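Local atomic coordinates of ureidoglycolate hydrolase (Arabidopsis thaliana, PDB entry 4PXE), a protein that hydrolyses (S)-ureidoglycolate to glyoxylate, ammonium and carbon dioxide in purine breakdown, working as a manganese-dependent homodimer. Residues E138-R150 with V166-A178. Numbering follows the deposited sequence.
Sequences EPTRFGISCLGSR and VVDGQNVSFIEAA. With MN (manganese (II) ion), chain D.
With CG of Arg141 opposite the backbone N (chi1 -173°) and the chain stretched out to NE, the guanidinium arrives beside Asp168, whose CG sits between backbone N and carbonyl carbon (chi1 68°). The two flat groups are nearly coplanar, and the grip is side-on: NE (2.9 Å) and NH2 (3.0 Å) of Arg141 both donate to Asp168 OD1 in a salt bridge, while the methyl of Ala177 lies over one guanidinium face, toward its rim. Asp168 OD2 accepts from Gln170 N, an Asx turn, and, from the opposite face of the carboxylate, from Val172 N. Putting a methionine in place of Arg141 would probably leave OD1 without its charged mate and the carboxylate less firmly held. The Phe142 ring lies between CG of Arg141 on one face and the edge of Phe174 on the other, an offset edge-to-face pair with centroids 5.6 Å apart; Val166 CG1 touches Phe142 CD1 at 3.6 Å. A water links Arg141 O to Gly169 N. Segment 138-150 starts at Glu138, a manganese ligand with Asp103 and His402, and leads into helix 147-152; Leu147 meets Phe174 at the start of helix 174-180, and helix 156-164 packs against Ile144 and Phe174.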
ATOM      1  N   GLU A 138      20.368  -0.771  -3.158  1.00 12.32           N
ATOM      2  CA  GLU A 138      19.026  -0.217  -3.351  1.00 13.91           C
ATOM      3  C   GLU A 138      18.385   0.194  -2.022  1.00 15.56           C
ATOM      4  O   GLU A 138      18.630  -0.441  -0.998  1.00 16.11           O
ATOM      5  CB  GLU A 138      18.139  -1.207  -4.105  1.00 14.42           C
ATOM      6  CG  GLU A 138      18.700  -1.595  -5.468  1.00 14.01           C
ATOM      7  CD  GLU A 138      18.454  -0.565  -6.529  1.00 15.59           C
ATOM      8  OE1 GLU A 138      18.089   0.596  -6.236  1.00 14.56           O
ATOM      9  OE2 GLU A 138      18.620  -0.954  -7.704  1.00 15.95           O
ATOM     10  N   PRO A 139      17.570   1.266  -2.032  1.00 14.47           N
ATOM     11  CA  PRO A 139      17.008   1.808  -0.782  1.00 14.84           C
ATOM     12  C   PRO A 139      15.730   1.106  -0.330  1.00 15.13           C
ATOM     13  O   PRO A 139      15.082   1.576   0.607  1.00 16.64           O
ATOM     14  CB  PRO A 139      16.690   3.259  -1.158  1.00 15.89           C
ATOM     15  CG  PRO A 139      16.337   3.183  -2.607  1.00 12.84           C
ATOM     16  CD  PRO A 139      17.315   2.160  -3.179  1.00 13.03           C
ATOM     17  N   THR A 140      15.376   0.001  -0.973  1.00 13.92           N
ATOM     18  CA  THR A 140      14.073  -0.653  -0.781  1.00 14.93           C
ATOM     19  C   THR A 140      13.675  -0.941   0.668  1.00 14.72           C
ATOM     20  O   THR A 140      12.555  -0.619   1.089  1.00 17.20           O
ATOM     21  CB  THR A 140      14.021  -1.984  -1.557  1.00 14.52           C
ATOM     22  OG1 THR A 140      14.428  -1.745  -2.910  1.00 13.88           O
ATOM     23  CG2 THR A 140      12.605  -2.576  -1.553  1.00 16.13           C
ATOM     24  N   ARG A 141      14.569  -1.569   1.423  1.00 14.04           N
ATOM     25  CA  ARG A 141      14.158  -2.069   2.727  1.00 14.91           C
ATOM     26  C   ARG A 141      14.129  -1.002   3.817  1.00 14.29           C
ATOM     27  O   ARG A 141      13.137  -0.891   4.534  1.00 17.16           O
ATOM     28  CB  ARG A 141      15.031  -3.239   3.175  1.00 16.31           C
ATOM     29  CG  ARG A 141      14.496  -3.872   4.452  1.00 18.45           C
ATOM     30  CD  ARG A 141      14.995  -5.294   4.671  1.00 18.18           C
ATOM     31  NE  ARG A 141      14.277  -5.882   5.802  1.00 19.80           N
ATOM     32  CZ  ARG A 141      14.364  -7.148   6.191  1.00 23.09           C
ATOM     33  NH1 ARG A 141      15.168  -7.999   5.562  1.00 19.37           N
ATOM     34  NH2 ARG A 141      13.641  -7.558   7.232  1.00 21.38           N
ATOM     35  N   PHE A 142      15.213  -0.242   3.943  1.00 16.40           N
ATOM     36  CA  PHE A 142      15.347   0.728   5.031  1.00 16.60           C
ATOM     37  C   PHE A 142      15.309   2.186   4.574  1.00 20.13           C
ATOM     38  O   PHE A 142      15.447   3.092   5.396  1.00 20.68           O
ATOM     39  CB  PHE A 142      16.623   0.454   5.842  1.00 17.47           C
ATOM     40  CG  PHE A 142      16.672  -0.925   6.439  1.00 16.95           C
ATOM     41  CD1 PHE A 142      15.847  -1.254   7.504  1.00 19.78           C
ATOM     42  CD2 PHE A 142      17.538  -1.891   5.937  1.00 18.33           C
ATOM     43  CE1 PHE A 142      15.871  -2.509   8.056  1.00 18.83           C
ATOM     44  CE2 PHE A 142      17.571  -3.159   6.485  1.00 18.26           C
ATOM     45  CZ  PHE A 142      16.735  -3.469   7.555  1.00 21.32           C
ATOM     46  N   GLY A 143      15.119   2.423   3.277  1.00 17.47           N
ATOM     47  CA  GLY A 143      15.109   3.784   2.758  1.00 16.48           C
ATOM     48  C   GLY A 143      16.507   4.352   2.563  1.00 17.74           C
ATOM     49  O   GLY A 143      16.677   5.528   2.227  1.00 20.02           O
ATOM     50  N   ILE A 144      17.505   3.504   2.779  1.00 15.32           N
ATOM     51  CA  ILE A 144      18.911   3.901   2.714  1.00 16.83           C
ATOM     52  C   ILE A 144      19.566   3.284   1.477  1.00 14.34           C
ATOM     53  O   ILE A 144      19.677   2.059   1.381  1.00 17.03           O
ATOM     54  CB  ILE A 144      19.668   3.419   3.973  1.00 17.07           C
ATOM     55  CG1 ILE A 144      19.036   4.015   5.237  1.00 20.43           C
ATOM     56  CG2 ILE A 144      21.150   3.780   3.885  1.00 19.43           C
ATOM     57  CD1 ILE A 144      19.381   3.242   6.498  1.00 21.33           C
ATOM     58  N   SER A 145      19.981   4.127   0.532  1.00 14.13           N
ATOM     59  CA  SER A 145      20.699   3.636  -0.647  1.00 13.97           C
ATOM     60  C   SER A 145      22.157   3.410  -0.272  1.00 15.01           C
ATOM     61  O   SER A 145      22.647   3.976   0.710  1.00 16.43           O
ATOM     62  CB  SER A 145      20.614   4.657  -1.780  1.00 16.73           C
ATOM     63  OG  SER A 145      21.268   5.864  -1.407  1.00 17.87           O
ATOM     64  N   CYS A 146      22.844   2.581  -1.047  1.00 14.49           N
ATOM     65  CA  CYS A 146      24.281   2.375  -0.867  1.00 14.96           C
ATOM     66  C   CYS A 146      24.657   2.105   0.579  1.00 17.01           C
ATOM     67  O   CYS A 146      25.638   2.664   1.083  1.00 16.37           O
ATOM     68  CB  CYS A 146      25.061   3.587  -1.385  1.00 16.97           C
ATOM     69  SG  CYS A 146      24.848   3.882  -3.167  1.00 16.67           S
ATOM     70  N   LEU A 147      23.883   1.254   1.242  1.00 13.69           N
ATOM     71  CA  LEU A 147      24.093   1.035   2.675  1.00 16.16           C
ATOM     72  C   LEU A 147      25.517   0.541   2.945  1.00 18.41           C
ATOM     73  O   LEU A 147      26.206   1.050   3.832  1.00 18.13           O
ATOM     74  CB  LEU A 147      23.046   0.064   3.223  1.00 17.21           C
ATOM     75  CG  LEU A 147      22.988  -0.097   4.745  1.00 19.60           C
ATOM     76  CD1 LEU A 147      21.557  -0.391   5.195  1.00 20.73           C
ATOM     77  CD2 LEU A 147      23.935  -1.197   5.213  1.00 21.43           C
ATOM     78  N   GLY A 148      25.960  -0.432   2.158  1.00 14.06           N
ATOM     79  CA  GLY A 148      27.289  -0.990   2.316  1.00 16.40           C
ATOM     80  C   GLY A 148      28.401   0.001   2.042  1.00 17.94           C
ATOM     81  O   GLY A 148      29.332   0.125   2.841  1.00 18.80           O
ATOM     82  N   SER A 149      28.326   0.701   0.913  1.00 15.62           N
ATOM     83  CA  SER A 149      29.409   1.592   0.517  1.00 17.07           C
ATOM     84  C   SER A 149      29.440   2.894   1.324  1.00 16.44           C
ATOM     85  O   SER A 149      30.513   3.476   1.512  1.00 18.46           O
ATOM     86  CB  SER A 149      29.403   1.854  -0.997  1.00 15.65           C
ATOM     87  OG  SER A 149      28.154   2.385  -1.418  1.00 15.72           O
ATOM     88  N   ARG A 150      28.282   3.351   1.802  1.00 15.26           N
ATOM     89  CA  ARG A 150      28.268   4.516   2.691  1.00 16.09           C
ATOM     90  C   ARG A 150      29.022   4.192   3.977  1.00 20.19           C
ATOM     91  O   ARG A 150      29.710   5.055   4.537  1.00 20.21           O
ATOM     92  CB  ARG A 150      26.845   4.947   3.034  1.00 16.37           C
ATOM     93  CG  ARG A 150      26.081   5.648   1.921  1.00 17.03           C
ATOM     94  CD  ARG A 150      24.661   5.953   2.428  1.00 18.35           C
ATOM     95  NE  ARG A 150      23.746   6.443   1.398  1.00 16.18           N
ATOM     96  CZ  ARG A 150      23.627   7.717   1.048  1.00 16.03           C
ATOM     97  NH1 ARG A 150      24.382   8.651   1.632  1.00 16.94           N
ATOM     98  NH2 ARG A 150      22.754   8.063   0.110  1.00 16.00           N
ATOM     99  N   VAL A 166      17.120   2.664  13.024  1.00 25.24           N
ATOM    100  CA  VAL A 166      16.674   2.214  11.708  1.00 24.31           C
ATOM    101  C   VAL A 166      15.829   0.944  11.753  1.00 21.64           C
ATOM    102  O   VAL A 166      16.240  -0.070  12.315  1.00 22.02           O
ATOM    103  CB  VAL A 166      17.857   2.031  10.745  1.00 20.44           C
ATOM    104  CG1 VAL A 166      17.389   1.358   9.452  1.00 21.89           C
ATOM    105  CG2 VAL A 166      18.498   3.370  10.457  1.00 22.41           C
ATOM    106  N   VAL A 167      14.642   1.025  11.155  1.00 21.88           N
ATOM    107  CA  VAL A 167      13.730  -0.113  11.011  1.00 22.06           C
ATOM    108  C   VAL A 167      13.157  -0.119   9.592  1.00 21.79           C
ATOM    109  O   VAL A 167      13.183   0.905   8.903  1.00 22.04           O
ATOM    110  CB  VAL A 167      12.536  -0.038  12.002  1.00 23.44           C
ATOM    111  CG1 VAL A 167      13.013  -0.114  13.453  1.00 24.40           C
ATOM    112  CG2 VAL A 167      11.713   1.232  11.763  1.00 26.01           C
ATOM    113  N   ASP A 168      12.623  -1.256   9.158  1.00 20.75           N
ATOM    114  CA  ASP A 168      11.976  -1.314   7.849  1.00 19.10           C
ATOM    115  C   ASP A 168      10.483  -1.011   7.930  1.00 24.81           C
ATOM    116  O   ASP A 168       9.984  -0.621   8.985  1.00 23.85           O
ATOM    117  CB  ASP A 168      12.275  -2.636   7.104  1.00 19.77           C
ATOM    118  CG  ASP A 168      11.651  -3.860   7.753  1.00 24.40           C
ATOM    119  OD1 ASP A 168      12.105  -4.981   7.431  1.00 20.67           O
ATOM    120  OD2 ASP A 168      10.699  -3.730   8.553  1.00 24.00           O
ATOM    121  N   GLY A 169       9.781  -1.194   6.817  1.00 23.01           N
ATOM    122  CA  GLY A 169       8.362  -0.881   6.748  1.00 26.34           C
ATOM    123  C   GLY A 169       7.492  -1.756   7.630  1.00 29.06           C
ATOM    124  O   GLY A 169       6.339  -1.410   7.913  1.00 30.28           O
ATOM    125  N   GLN A 170       8.032  -2.891   8.063  1.00 26.66           N
ATOM    126  CA  GLN A 170       7.289  -3.806   8.927  1.00 28.75           C
ATOM    127  C   GLN A 170       7.816  -3.729  10.356  1.00 29.67           C
ATOM    128  O   GLN A 170       7.586  -4.631  11.164  1.00 32.56           O
ATOM    129  CB  GLN A 170       7.360  -5.246   8.403  1.00 30.31           C
ATOM    130  CG  GLN A 170       6.574  -5.491   7.112  1.00 30.79           C
ATOM    131  CD  GLN A 170       7.219  -4.855   5.888  1.00 32.73           C
ATOM    132  OE1 GLN A 170       8.380  -5.125   5.573  1.00 36.56           O
ATOM    133  NE2 GLN A 170       6.470  -3.998   5.198  1.00 38.73           N
ATOM    134  N   ASN A 171       8.532  -2.646  10.644  1.00 26.71           N
ATOM    135  CA  ASN A 171       9.116  -2.398  11.961  1.00 27.73           C
ATOM    136  C   ASN A 171      10.182  -3.406  12.399  1.00 30.61           C
ATOM    137  O   ASN A 171      10.457  -3.551  13.586  1.00 30.97           O
ATOM    138  CB  ASN A 171       8.021  -2.254  13.033  1.00 29.49           C
ATOM    139  CG  ASN A 171       7.225  -0.970  12.881  1.00 44.38           C
ATOM    140  OD1 ASN A 171       7.758   0.062  12.463  1.00 45.74           O
ATOM    141  ND2 ASN A 171       5.939  -1.025  13.221  1.00 48.47           N
ATOM    142  N   VAL A 172      10.798  -4.093  11.439  1.00 25.27           N
ATOM    143  CA  VAL A 172      11.935  -4.950  11.758  1.00 25.63           C
ATOM    144  C   VAL A 172      13.204  -4.102  11.765  1.00 25.44           C
ATOM    145  O   VAL A 172      13.467  -3.364  10.814  1.00 23.00           O
ATOM    146  CB  VAL A 172      12.081  -6.098  10.738  1.00 27.11           C
ATOM    147  CG1 VAL A 172      13.269  -6.985  11.099  1.00 26.30           C
ATOM    148  CG2 VAL A 172      10.789  -6.910  10.663  1.00 26.44           C
ATOM    149  N   SER A 173      13.989  -4.186  12.837  1.00 24.34           N
ATOM    150  CA  SER A 173      15.171  -3.346  12.954  1.00 24.60           C
ATOM    151  C   SER A 173      16.254  -3.825  11.996  1.00 22.69           C
ATOM    152  O   SER A 173      16.233  -4.978  11.554  1.00 21.35           O
ATOM    153  CB  SER A 173      15.712  -3.326  14.389  1.00 26.73           C
ATOM    154  OG  SER A 173      16.295  -4.572  14.739  1.00 28.06           O
ATOM    155  N   PHE A 174      17.186  -2.935  11.677  1.00 21.87           N
ATOM    156  CA  PHE A 174      18.343  -3.307  10.871  1.00 20.96           C
ATOM    157  C   PHE A 174      19.094  -4.448  11.536  1.00 24.63           C
ATOM    158  O   PHE A 174      19.484  -5.409  10.877  1.00 23.30           O
ATOM    159  CB  PHE A 174      19.274  -2.118  10.657  1.00 21.74           C
ATOM    160  CG  PHE A 174      20.560  -2.480   9.968  1.00 21.72           C
ATOM    161  CD1 PHE A 174      20.595  -2.662   8.592  1.00 21.53           C
ATOM    162  CD2 PHE A 174      21.728  -2.663  10.694  1.00 22.80           C
ATOM    163  CE1 PHE A 174      21.765  -3.005   7.954  1.00 20.89           C
ATOM    164  CE2 PHE A 174      22.907  -3.007  10.064  1.00 23.70           C
ATOM    165  CZ  PHE A 174      22.927  -3.176   8.688  1.00 22.19           C
ATOM    166  N   ILE A 175      19.277  -4.348  12.850  1.00 23.28           N
ATOM    167  CA  ILE A 175      20.007  -5.369  13.590  1.00 24.42           C
ATOM    168  C   ILE A 175      19.332  -6.738  13.502  1.00 24.51           C
ATOM    169  O   ILE A 175      19.998  -7.745  13.261  1.00 25.03           O
ATOM    170  CB  ILE A 175      20.195  -4.965  15.064  1.00 28.15           C
ATOM    171  CG1 ILE A 175      21.077  -3.724  15.158  1.00 30.32           C
ATOM    172  CG2 ILE A 175      20.810  -6.104  15.861  1.00 30.97           C
ATOM    173  CD1 ILE A 175      22.327  -3.806  14.326  1.00 37.76           C
ATOM    174  N   GLU A 176      18.015  -6.775  13.688  1.00 25.28           N
ATOM    175  CA  GLU A 176      17.279  -8.031  13.606  1.00 24.59           C
ATOM    176  C   GLU A 176      17.349  -8.617  12.199  1.00 27.62           C
ATOM    177  O   GLU A 176      17.568  -9.814  12.028  1.00 27.24           O
ATOM    178  CB  GLU A 176      15.819  -7.852  14.027  1.00 27.72           C
ATOM    179  CG  GLU A 176      14.997  -9.123  13.888  1.00 34.33           C
ATOM    180  CD  GLU A 176      13.538  -8.933  14.269  1.00 43.78           C
ATOM    181  OE1 GLU A 176      13.229  -7.960  14.992  1.00 49.68           O
ATOM    182  OE2 GLU A 176      12.699  -9.758  13.842  1.00 45.51           O
ATOM    183  N   ALA A 177      17.158  -7.769  11.192  1.00 25.13           N
ATOM    184  CA  ALA A 177      17.234  -8.216   9.804  1.00 22.78           C
ATOM    185  C   ALA A 177      18.618  -8.785   9.483  1.00 21.59           C
ATOM    186  O   ALA A 177      18.730  -9.868   8.912  1.00 21.74           O
ATOM    187  CB  ALA A 177      16.897  -7.070   8.860  1.00 20.93           C
ATOM    188  N   ALA A 178      19.663  -8.055   9.853  1.00 19.86           N
ATOM    189  CA  ALA A 178      21.034  -8.518   9.641  1.00 20.71           C
ATOM    190  C   ALA A 178      21.277  -9.851  10.345  1.00 26.83           C
ATOM    191  O   ALA A 178      21.879 -10.764   9.778  1.00 24.60           O
ATOM    192  CB  ALA A 178      22.032  -7.475  10.110  1.00 19.50           C
TER
HETATM  193 MN    MN D 502      19.115   0.182  -9.472  1.00 26.38          MN
HETATM  194  O   HOH W   1      10.633  -1.903   4.139  1.00 23.53           O
HETATM  195  O   HOH W   2      21.117   0.185  -8.709  1.00 17.49           O
HETATM  196  O   HOH W   3      19.597   1.521 -10.622  1.00 17.62           O